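Local coordinates for beta-agarase AgaA (Microbulbifer thermotolerans, PDB 3WZ1), which hydrolyses beta-1,4-galactosidic linkages within agarose chains as an endo-acting family 16 glycoside hydrolase, releasing mainly neoagarotetraose, at residues Ser117-Leu122 / Val269-Pro274; Glu128-Ile133 / Leu199-Asp204; Leu152-Phe157 / Arg209-Gln214. All coordinates share one frame; numbering follows the deposited sequence.

Contact 1: residues Ser117-Leu122 / Val269-Pro274; sequences SDFWFL and VRFYKP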
loop_
_atom_site.group_PDB
_atom_site.type_symbol
_atom_site.label_atom_id
_atom_site.label_comp_id
_atom_site.label_asym_id
_atom_site.label_seq_id
_atom_site.Cartn_x
_atom_site.Cartn_y
_atom_site.Cartn_z
ATOM N N SER A 117 4.491 -0.024 -6.356
ATOM C CA SER A 117 4.405 -1.047 -5.312
ATOM C C SER A 117 3.574 -0.426 -4.199
ATOM O O SER A 117 3.930 0.645 -3.676
ATOM C CB SER A 117 5.789 -1.464 -4.785
ATOM O OG SER A 117 6.593 -2.056 -5.800
ATOM N N ASP A 118 2.448 -1.060 -3.859
ATOM C CA ASP A 118 1.424 -0.431 -3.012
ATOM C C ASP A 118 1.019 -1.243 -1.783
ATOM O O ASP A 118 0.878 -2.469 -1.843
ATOM C CB ASP A 118 0.143 -0.152 -3.805
ATOM C CG ASP A 118 0.376 0.679 -5.050
ATOM O OD1 ASP A 118 1.148 1.662 -4.966
ATOM O OD2 ASP A 118 -0.261 0.380 -6.114
ATOM N N PHE A 119 0.785 -0.518 -0.688
ATOM C CA PHE A 119 0.096 -1.013 0.514
ATOM C C PHE A 119 -0.838 0.114 0.869
ATOM O O PHE A 119 -0.398 1.216 1.227
ATOM C CB PHE A 119 1.077 -1.313 1.641
ATOM C CG PHE A 119 0.427 -1.613 2.976
ATOM C CD1 PHE A 119 -0.509 -2.631 3.121
ATOM C CD2 PHE A 119 0.800 -0.872 4.099
ATOM C CE1 PHE A 119 -1.058 -2.910 4.388
ATOM C CE2 PHE A 119 0.247 -1.143 5.345
ATOM C CZ PHE A 119 -0.659 -2.164 5.489
ATOM N N TRP A 120 -2.135 -0.124 0.681
ATOM C CA TRP A 120 -3.079 0.985 0.704
ATOM C C TRP A 120 -4.472 0.516 1.122
ATOM O O TRP A 120 -4.700 -0.670 1.333
ATOM C CB TRP A 120 -3.104 1.687 -0.651
ATOM C CG TRP A 120 -3.591 0.862 -1.790
ATOM C CD1 TRP A 120 -3.015 -0.262 -2.305
ATOM C CD2 TRP A 120 -4.737 1.133 -2.608
ATOM N NE1 TRP A 120 -3.721 -0.701 -3.389
ATOM C CE2 TRP A 120 -4.797 0.126 -3.589
ATOM C CE3 TRP A 120 -5.707 2.122 -2.599
ATOM C CZ2 TRP A 120 -5.798 0.083 -4.564
ATOM C CZ3 TRP A 120 -6.714 2.073 -3.551
ATOM C CH2 TRP A 120 -6.747 1.061 -4.525
ATOM N N PHE A 121 -5.365 1.498 1.254
ATOM C CA PHE A 121 -6.669 1.327 1.872
ATOM C C PHE A 121 -7.728 2.045 1.090
ATOM O O PHE A 121 -7.517 3.154 0.653
ATOM C CB PHE A 121 -6.603 1.848 3.325
ATOM C CG PHE A 121 -5.667 1.035 4.146
ATOM C CD1 PHE A 121 -6.131 -0.093 4.824
ATOM C CD2 PHE A 121 -4.310 1.278 4.092
ATOM C CE1 PHE A 121 -5.240 -0.939 5.479
ATOM C CE2 PHE A 121 -3.423 0.430 4.729
ATOM C CZ PHE A 121 -3.893 -0.666 5.417
ATOM N N LEU A 122 -8.857 1.383 0.898
ATOM C CA LEU A 122 -9.953 1.956 0.111
ATOM C C LEU A 122 -11.299 1.552 0.670
ATOM O O LEU A 122 -11.505 0.399 1.029
ATOM C CB LEU A 122 -9.847 1.484 -1.352
ATOM C CG LEU A 122 -10.777 2.129 -2.376
ATOM C CD1 LEU A 122 -10.494 3.616 -2.519
ATOM C CD2 LEU A 122 -10.625 1.409 -3.703
ATOM N N VAL A 269 2.269 -7.449 7.110
ATOM C CA VAL A 269 1.343 -6.341 7.351
ATOM C C VAL A 269 0.799 -6.537 8.763
ATOM O O VAL A 269 0.466 -7.648 9.157
ATOM C CB VAL A 269 0.222 -6.236 6.300
ATOM C CG1 VAL A 269 0.799 -5.931 4.916
ATOM C CG2 VAL A 269 -0.651 -7.492 6.245
ATOM N N ARG A 270 0.745 -5.453 9.533
ATOM C CA ARG A 270 0.230 -5.538 10.878
ATOM C C ARG A 270 -0.583 -4.297 11.183
ATOM O O ARG A 270 -0.346 -3.198 10.631
ATOM C CB ARG A 270 1.354 -5.757 11.894
ATOM C CG ARG A 270 2.312 -4.599 12.094
ATOM C CD ARG A 270 3.415 -4.949 13.105
ATOM N NE ARG A 270 4.309 -3.820 13.317
ATOM C CZ ARG A 270 5.070 -3.613 14.397
ATOM N NH1 ARG A 270 5.003 -4.429 15.446
ATOM N NH2 ARG A 270 5.887 -2.563 14.413
ATOM N N PHE A 271 -1.527 -4.481 12.089
ATOM C CA PHE A 271 -2.510 -3.472 12.389
ATOM C C PHE A 271 -2.738 -3.486 13.880
ATOM O O PHE A 271 -2.860 -4.569 14.461
ATOM C CB PHE A 271 -3.822 -3.788 11.655
ATOM C CG PHE A 271 -3.642 -4.117 10.202
ATOM C CD1 PHE A 271 -3.381 -5.407 9.808
ATOM C CD2 PHE A 271 -3.719 -3.130 9.235
ATOM C CE1 PHE A 271 -3.179 -5.712 8.465
ATOM C CE2 PHE A 271 -3.528 -3.433 7.897
ATOM C CZ PHE A 271 -3.264 -4.713 7.522
ATOM N N TYR A 272 -2.807 -2.305 14.501
ATOM C CA TYR A 272 -3.065 -2.224 15.948
ATOM C C TYR A 272 -4.157 -1.225 16.250
ATOM O O TYR A 272 -4.240 -0.164 15.613
ATOM C CB TYR A 272 -1.796 -1.805 16.723
ATOM C CG TYR A 272 -0.653 -2.799 16.677
ATOM C CD1 TYR A 272 0.235 -2.805 15.621
ATOM C CD2 TYR A 272 -0.462 -3.747 17.699
ATOM C CE1 TYR A 272 1.273 -3.712 15.559
ATOM C CE2 TYR A 272 0.581 -4.652 17.635
ATOM C CZ TYR A 272 1.448 -4.626 16.567
ATOM O OH TYR A 272 2.497 -5.543 16.517
ATOM N N LYS A 273 -4.944 -1.556 17.277
ATOM C CA LYS A 273 -6.003 -0.705 17.776
ATOM C C LYS A 273 -5.614 -0.190 19.154
ATOM O O LYS A 273 -5.102 -0.952 19.967
ATOM C CB LYS A 273 -7.289 -1.504 17.899
ATOM C CG LYS A 273 -7.743 -2.122 16.596
ATOM C CD LYS A 273 -8.270 -1.086 15.630
ATOM C CE LYS A 273 -9.602 -0.490 16.056
ATOM N NZ LYS A 273 -10.118 0.480 15.041
ATOM N N PRO A 274 -5.857 1.094 19.416
ATOM C CA PRO A 274 -5.541 1.610 20.740
ATOM C C PRO A 274 -6.690 1.272 21.696
ATOM O O PRO A 274 -7.862 1.548 21.390
ATOM C CB PRO A 274 -5.392 3.112 20.487
ATOM C CG PRO A 274 -6.356 3.398 19.388
ATOM C CD PRO A 274 -6.396 2.146 18.531
#

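Contact 2: residues Glu128-Ile133 / Leu199-Asp204; sequences EEIDVI and LEYYVD. With NA (sodium ion), chain C.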
loop_
_atom_site.group_PDB
_atom_site.type_symbol
_atom_site.label_atom_id
_atom_site.label_comp_id
_atom_site.label_asym_id
_atom_site.label_seq_id
_atom_site.Cartn_x
_atom_site.Cartn_y
_atom_site.Cartn_z
ATOM N N GLU A 128 -12.947 6.976 -0.569
ATOM C CA GLU A 128 -11.974 7.363 0.454
ATOM C C GLU A 128 -10.817 6.377 0.465
ATOM O O GLU A 128 -11.038 5.160 0.525
ATOM C CB GLU A 128 -12.644 7.466 1.836
ATOM C CG GLU A 128 -13.690 8.572 1.896
ATOM C CD GLU A 128 -14.457 8.652 3.187
ATOM O OE1 GLU A 128 -14.031 8.063 4.215
ATOM O OE2 GLU A 128 -15.530 9.322 3.146
ATOM N N GLU A 129 -9.596 6.915 0.404
ATOM C CA GLU A 129 -8.375 6.131 0.217
ATOM C C GLU A 129 -7.244 6.674 1.076
ATOM O O GLU A 129 -7.042 7.890 1.136
ATOM C CB GLU A 129 -7.952 6.172 -1.260
ATOM C CG GLU A 129 -6.550 5.625 -1.559
ATOM C CD GLU A 129 -6.213 5.581 -3.041
ATOM O OE1 GLU A 129 -7.122 5.765 -3.887
ATOM O OE2 GLU A 129 -5.034 5.355 -3.378
ATOM N N ILE A 130 -6.489 5.772 1.709
ATOM C CA ILE A 130 -5.236 6.120 2.386
ATOM C C ILE A 130 -4.120 5.275 1.784
ATOM O O ILE A 130 -4.252 4.051 1.706
ATOM C CB ILE A 130 -5.331 5.884 3.899
ATOM C CG1 ILE A 130 -6.411 6.800 4.496
ATOM C CG2 ILE A 130 -3.994 6.141 4.594
ATOM C CD1 ILE A 130 -6.835 6.464 5.913
ATOM N N ASP A 131 -3.048 5.934 1.329
ATOM C CA ASP A 131 -1.875 5.261 0.742
ATOM C C ASP A 131 -0.693 5.232 1.694
ATOM O O ASP A 131 -0.065 6.291 1.948
ATOM C CB ASP A 131 -1.464 5.984 -0.518
ATOM C CG ASP A 131 -2.602 6.146 -1.456
ATOM O OD1 ASP A 131 -3.139 5.076 -1.862
ATOM O OD2 ASP A 131 -2.987 7.295 -1.740
ATOM N N VAL A 132 -0.341 4.035 2.154
ATOM C CA VAL A 132 0.728 3.866 3.141
ATOM C C VAL A 132 2.052 3.658 2.403
ATOM O O VAL A 132 2.934 4.516 2.469
ATOM C CB VAL A 132 0.414 2.732 4.146
ATOM C CG1 VAL A 132 1.543 2.560 5.150
ATOM C CG2 VAL A 132 -0.898 3.012 4.874
ATOM N N ILE A 133 2.192 2.540 1.677
ATOM C CA ILE A 133 3.271 2.403 0.679
ATOM C C ILE A 133 2.686 2.669 -0.703
ATOM O O ILE A 133 1.723 2.007 -1.139
ATOM C CB ILE A 133 3.993 1.033 0.700
ATOM C CG1 ILE A 133 4.626 0.764 2.060
ATOM C CG2 ILE A 133 5.030 0.957 -0.427
ATOM C CD1 ILE A 133 5.322 -0.568 2.172
ATOM N N LEU A 199 -3.920 11.994 9.990
ATOM C CA LEU A 199 -3.019 10.903 9.601
ATOM C C LEU A 199 -1.584 11.211 9.987
ATOM O O LEU A 199 -1.097 12.339 9.781
ATOM C CB LEU A 199 -3.051 10.744 8.082
ATOM C CG LEU A 199 -4.408 10.492 7.427
ATOM C CD1 LEU A 199 -4.214 10.425 5.934
ATOM C CD2 LEU A 199 -5.057 9.212 7.915
ATOM N N GLU A 200 -0.880 10.199 10.498
ATOM C CA GLU A 200 0.556 10.298 10.763
ATOM C C GLU A 200 1.304 9.220 10.008
ATOM O O GLU A 200 0.950 8.043 10.108
ATOM C CB GLU A 200 0.860 10.165 12.255
ATOM C CG GLU A 200 0.235 11.256 13.115
ATOM C CD GLU A 200 0.224 10.942 14.596
ATOM O OE1 GLU A 200 0.627 9.846 15.033
ATOM O OE2 GLU A 200 -0.228 11.845 15.357
ATOM N N TYR A 201 2.344 9.610 9.274
ATOM C CA TYR A 201 3.161 8.656 8.512
ATOM C C TYR A 201 4.487 8.371 9.191
ATOM O O TYR A 201 5.204 9.314 9.583
ATOM C CB TYR A 201 3.437 9.177 7.105
ATOM C CG TYR A 201 2.185 9.268 6.242
ATOM C CD1 TYR A 201 1.312 10.334 6.362
ATOM C CD2 TYR A 201 1.873 8.272 5.317
ATOM C CE1 TYR A 201 0.169 10.406 5.594
ATOM C CE2 TYR A 201 0.726 8.350 4.531
ATOM C CZ TYR A 201 -0.126 9.416 4.672
ATOM O OH TYR A 201 -1.287 9.529 3.922
ATOM N N TYR A 202 4.840 7.094 9.265
ATOM C CA TYR A 202 6.063 6.639 9.923
ATOM C C TYR A 202 6.891 5.768 8.986
ATOM O O TYR A 202 6.356 4.856 8.346
ATOM C CB TYR A 202 5.717 5.831 11.169
ATOM C CG TYR A 202 4.982 6.621 12.230
ATOM C CD1 TYR A 202 3.612 6.812 12.166
ATOM C CD2 TYR A 202 5.663 7.119 13.323
ATOM C CE1 TYR A 202 2.942 7.507 13.147
ATOM C CE2 TYR A 202 5.011 7.811 14.320
ATOM C CZ TYR A 202 3.639 8.011 14.223
ATOM O OH TYR A 202 2.991 8.711 15.213
ATOM N N VAL A 203 8.187 6.068 8.882
ATOM C CA VAL A 203 9.098 5.297 8.046
ATOM C C VAL A 203 10.195 4.743 8.954
ATOM O O VAL A 203 10.864 5.515 9.653
ATOM C CB VAL A 203 9.691 6.148 6.912
ATOM C CG1 VAL A 203 10.742 5.363 6.136
ATOM C CG2 VAL A 203 8.594 6.639 5.967
ATOM N N ASP A 204 10.344 3.420 8.990
ATOM C CA ASP A 204 11.363 2.779 9.811
ATOM C C ASP A 204 11.353 3.292 11.265
ATOM O O ASP A 204 12.410 3.567 11.865
ATOM C CB ASP A 204 12.734 2.916 9.140
ATOM C CG ASP A 204 12.801 2.199 7.800
ATOM O OD1 ASP A 204 12.179 1.137 7.716
ATOM O OD2 ASP A 204 13.514 2.682 6.889
HETATM NA NA NA C . -16.134 10.160 5.185
HETATM O O HOH W 1 -18.528 9.138 5.391
#

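Contact 3: residues Leu152-Phe157 / Arg209-Gln214; sequences LSHHVF and RTVSGQ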
loop_
_atom_site.group_PDB
_atom_site.type_symbol
_atom_site.label_atom_id
_atom_site.label_comp_id
_atom_site.label_asym_id
_atom_site.label_seq_id
_atom_site.Cartn_x
_atom_site.Cartn_y
_atom_site.Cartn_z
ATOM N N LEU A 152 3.681 9.624 0.091
ATOM C CA LEU A 152 2.849 9.562 1.306
ATOM C C LEU A 152 1.607 10.349 1.033
ATOM O O LEU A 152 1.671 11.568 0.924
ATOM C CB LEU A 152 3.591 10.165 2.491
ATOM C CG LEU A 152 4.994 9.602 2.758
ATOM C CD1 LEU A 152 5.613 10.320 3.947
ATOM C CD2 LEU A 152 4.970 8.107 2.986
ATOM N N SER A 153 0.470 9.678 0.895
ATOM C CA SER A 153 -0.698 10.361 0.382
ATOM C C SER A 153 -2.011 9.710 0.776
ATOM O O SER A 153 -2.053 8.710 1.501
ATOM C CB SER A 153 -0.590 10.533 -1.146
ATOM O OG SER A 153 -1.453 11.608 -1.586
ATOM N N HIS A 154 -3.080 10.328 0.314
ATOM C CA HIS A 154 -4.433 9.812 0.484
ATOM C C HIS A 154 -5.268 10.453 -0.600
ATOM O O HIS A 154 -4.844 11.456 -1.177
ATOM C CB HIS A 154 -5.008 10.144 1.871
ATOM C CG HIS A 154 -5.499 11.554 2.003
ATOM N ND1 HIS A 154 -4.683 12.588 2.403
ATOM C CD2 HIS A 154 -6.713 12.104 1.762
ATOM C CE1 HIS A 154 -5.376 13.710 2.424
ATOM N NE2 HIS A 154 -6.608 13.446 2.030
ATOM N N HIS A 155 -6.415 9.862 -0.905
ATOM C CA HIS A 155 -7.328 10.460 -1.893
ATOM C C HIS A 155 -8.739 10.511 -1.370
ATOM O O HIS A 155 -9.176 9.633 -0.625
ATOM C CB HIS A 155 -7.339 9.650 -3.179
ATOM C CG HIS A 155 -6.038 9.639 -3.915
ATOM N ND1 HIS A 155 -5.855 10.308 -5.112
ATOM C CD2 HIS A 155 -4.859 9.031 -3.641
ATOM C CE1 HIS A 155 -4.618 10.117 -5.533
ATOM N NE2 HIS A 155 -3.990 9.343 -4.661
ATOM N N VAL A 156 -9.472 11.529 -1.809
ATOM C CA VAL A 156 -10.917 11.509 -1.690
ATOM C C VAL A 156 -11.458 11.764 -3.087
ATOM O O VAL A 156 -10.888 12.566 -3.844
ATOM C CB VAL A 156 -11.459 12.502 -0.646
ATOM C CG1 VAL A 156 -11.050 12.078 0.763
ATOM C CG2 VAL A 156 -10.997 13.922 -0.925
ATOM N N PHE A 157 -12.515 11.039 -3.425
ATOM C CA PHE A 157 -13.102 11.080 -4.766
ATOM C C PHE A 157 -14.575 11.430 -4.731
ATOM O O PHE A 157 -15.285 11.163 -3.755
ATOM C CB PHE A 157 -13.016 9.709 -5.442
ATOM C CG PHE A 157 -11.625 9.133 -5.532
ATOM C CD1 PHE A 157 -10.807 9.410 -6.621
ATOM C CD2 PHE A 157 -11.144 8.266 -4.556
ATOM C CE1 PHE A 157 -9.525 8.875 -6.706
ATOM C CE2 PHE A 157 -9.879 7.740 -4.645
ATOM C CZ PHE A 157 -9.066 8.039 -5.714
ATOM N N ARG A 209 5.762 12.646 8.647
ATOM C CA ARG A 209 4.772 13.573 8.093
ATOM C C ARG A 209 3.468 13.435 8.838
ATOM O O ARG A 209 3.003 12.314 9.097
ATOM C CB ARG A 209 4.545 13.282 6.603
ATOM C CG ARG A 209 3.456 14.096 5.924
ATOM C CD ARG A 209 3.522 13.843 4.428
ATOM N NE ARG A 209 2.440 14.417 3.647
ATOM C CZ ARG A 209 2.407 15.650 3.135
ATOM N NH1 ARG A 209 3.389 16.525 3.368
ATOM N NH2 ARG A 209 1.387 16.007 2.380
ATOM N N THR A 210 2.841 14.577 9.126
ATOM C CA THR A 210 1.524 14.613 9.729
ATOM C C THR A 210 0.612 15.356 8.777
ATOM O O THR A 210 0.942 16.454 8.317
ATOM C CB THR A 210 1.555 15.301 11.109
ATOM O OG1 THR A 210 2.389 14.552 11.988
ATOM C CG2 THR A 210 0.167 15.385 11.693
ATOM N N VAL A 211 -0.530 14.757 8.469
ATOM C CA VAL A 211 -1.515 15.344 7.588
ATOM C C VAL A 211 -2.789 15.525 8.410
ATOM O O VAL A 211 -3.475 14.554 8.715
ATOM C CB VAL A 211 -1.751 14.424 6.374
ATOM C CG1 VAL A 211 -2.861 14.970 5.482
ATOM C CG2 VAL A 211 -0.447 14.268 5.594
ATOM N N SER A 212 -3.100 16.771 8.773
ATOM C CA SER A 212 -4.099 17.029 9.800
ATOM C C SER A 212 -4.934 18.264 9.448
ATOM O O SER A 212 -4.374 19.298 9.109
ATOM C CB SER A 212 -3.421 17.224 11.151
ATOM O OG SER A 212 -4.378 17.164 12.209
ATOM N N GLY A 213 -6.255 18.133 9.550
ATOM C CA GLY A 213 -7.183 19.248 9.319
ATOM C C GLY A 213 -7.827 19.219 7.947
ATOM O O GLY A 213 -7.251 18.703 6.986
ATOM N N GLN A 214 -9.026 19.796 7.864
ATOM C CA GLN A 214 -9.822 19.795 6.634
ATOM C C GLN A 214 -9.107 20.423 5.444
ATOM O O GLN A 214 -9.301 19.981 4.311
ATOM C CB GLN A 214 -11.151 20.509 6.869
ATOM C CG GLN A 214 -12.164 20.335 5.749
ATOM C CD GLN A 214 -13.548 20.800 6.165
ATOM O OE1 GLN A 214 -13.683 21.585 7.108
ATOM N NE2 GLN A 214 -14.584 20.308 5.479
HETATM O O HOH W 2 0.150 13.486 2.141
#

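Contact 1: residues Ser117-Leu122 / Val269-Pro274
Phe271 points the CE2 corner of its ring into the angle between Phe119 and Phe121, meeting both rings at their edges. Phe121 CZ lies 3.7 Å from Phe271 CE2, each atom close to the plane of the other ring, so these two phenylalanines touch edge to edge. Phe119 comes from the direction opposite to Phe271, its CZ 4.0 Å from Phe271 CE2. With CG anti to the backbone N (chi1 171°), the Phe119 ring also carries its CE1 to within 3.6 Å of Val269 CG1, while Phe121 CE2 rides 3.9 Å above one of its faces, offset toward the rim. These are facing layers of the GH16 beta-jelly roll: strand 116-123 of the sheet bearing the predicted catalytic glutamates lies over strand 264-276, the segment axes 10.6 Å apart at their closest and running at 32° to each other. A leucine in place of Phe119 would probably leave Val269 CG1 without much of its apolar cover and open a gap under Phe121. From strand 102-109, Met104 packs on both Phe121 and Phe271, and Ala106 on Phe119. Phe271 N is hydrogen-bonded to Ser26 OG.

Contact 2: residues Glu128-Ile133 / Leu199-Asp204
Ile130 and Leu199 use the same first torsion: in each the main branch, CG1 or CG, sits beside the backbone N and anti to the carbonyl carbon (chi1 -63° and -57°). Ile130 runs on extended to CD1, which meets Leu199 at its CD2 branch, 3.8 Å away, the two side chains crossing at an angle; Leu199 CD1 is the branch that continues the extended line. Tyr201 takes a similar first torsion, and its ring reaches across to the backbone of the opposite strand. There its CE2 edge faces Asp131 O at 3.4 Å, with the oxygen in the ring plane, an aromatic C-H pointing at a carbonyl. The phenol's own polar partner is Ser153 O, to which Tyr201 OH is hydrogen-bonded; this buried hydroxyl also passes near Ile130 CG2. Glu129 and Asp131 leave the strand on the other side from Ile130, and Glu129 OE2 comes within 2.4 Å of Asp131 OD1. Glu129 is the predicted nucleophile and Glu134 the predicted proton donor, in the E-x-D-x-x-E pattern of GH16 enzymes. Between them Val132 and Ile133 form a classic beta bulge opposite Phe119. At the start of the strand, the extended side chain of Glu128 binds a sodium ion through OE2 at 2.3 Å; Thr226, Gly227, Ser229 and water 1 bind it too. Strand 128-135 runs between 116-123 and 150-158, whereas 198-203 lies between 187-195 and 206-212, and the two segment axes pass 10.1 Å apart at 26°. Val191 and Trp193 of strand 187-195 continue the apolar layer, touching Val132 and Tyr201, and Ile130, respectively.

Contact 3: residues Leu152-Phe157 / Arg209-Gln214
Leu152 lays its CD1 methyl against the aliphatic stem of Arg209, the two side chains sliding past each other in opposite directions. The methyl is 4.1 Å from Arg209 CB and equally close to CD, because the arginine, CG anti to N (chi1 175°), stays extended as far as NE and presents CB and CD along one side. The polar ends meet through a water: water 2 donates to Leu152 O at 2.7 Å and accepts from Arg209 NH2 at 2.8 Å, sitting in the guanidinium plane at its edge. On the far side of the group, NH1 makes a salt bridge to Asp169, which further limits how the guanidinium can turn. Two residues further along both strands, His154 CE1 meets Val211 CG1 at 4.2 Å, a contact made by this single pair of atoms. The imidazole swings from a CG placed between its own N and carbonyl carbon (chi1 78°), and NE2, next to CE1 in the ring, is hydrogen-bonded to Ile217 O, which fixes the rotation of the imidazole. Further out, Tyr201 packs on Leu152 and Val211, and Leu199 on His154, tying this pair of strands to 198-203. Strand 206-212 gives way at Gly213, the N-cap of helix 214-217. Ser153 and His155 point the other way, and His155 touches Glu129 and Asp131. One strand with its opposite side turned to the predicted nucleophile Glu129 and to Asp131, packed here on a strand of the facing sheet, is the layered arrangement of the GH16 jelly roll.

Contacts 1, 2 and 3 follow one another through the interior between the two layers of the catalytic domain. Contacts 1 and 2 have centres 8 Å apart and are joined by strand pairing: Phe121 N lies 2.8 Å from Ile130 O and Phe119 N 2.7 Å from Ile133 O, both probable hydrogen bonds. Contacts 2 and 3, 9 Å between centres, are joined in the other layer by a probable hydrogen bond from Tyr201 N to Arg209 O, 2.8 Å. Contacts 1 and 3 do not touch. Contact 2 holds the predicted nucleophile Glu129; the side chains of Phe121 in contact 1 and His154 in contact 3 each lie about 6 Å from that of Glu129.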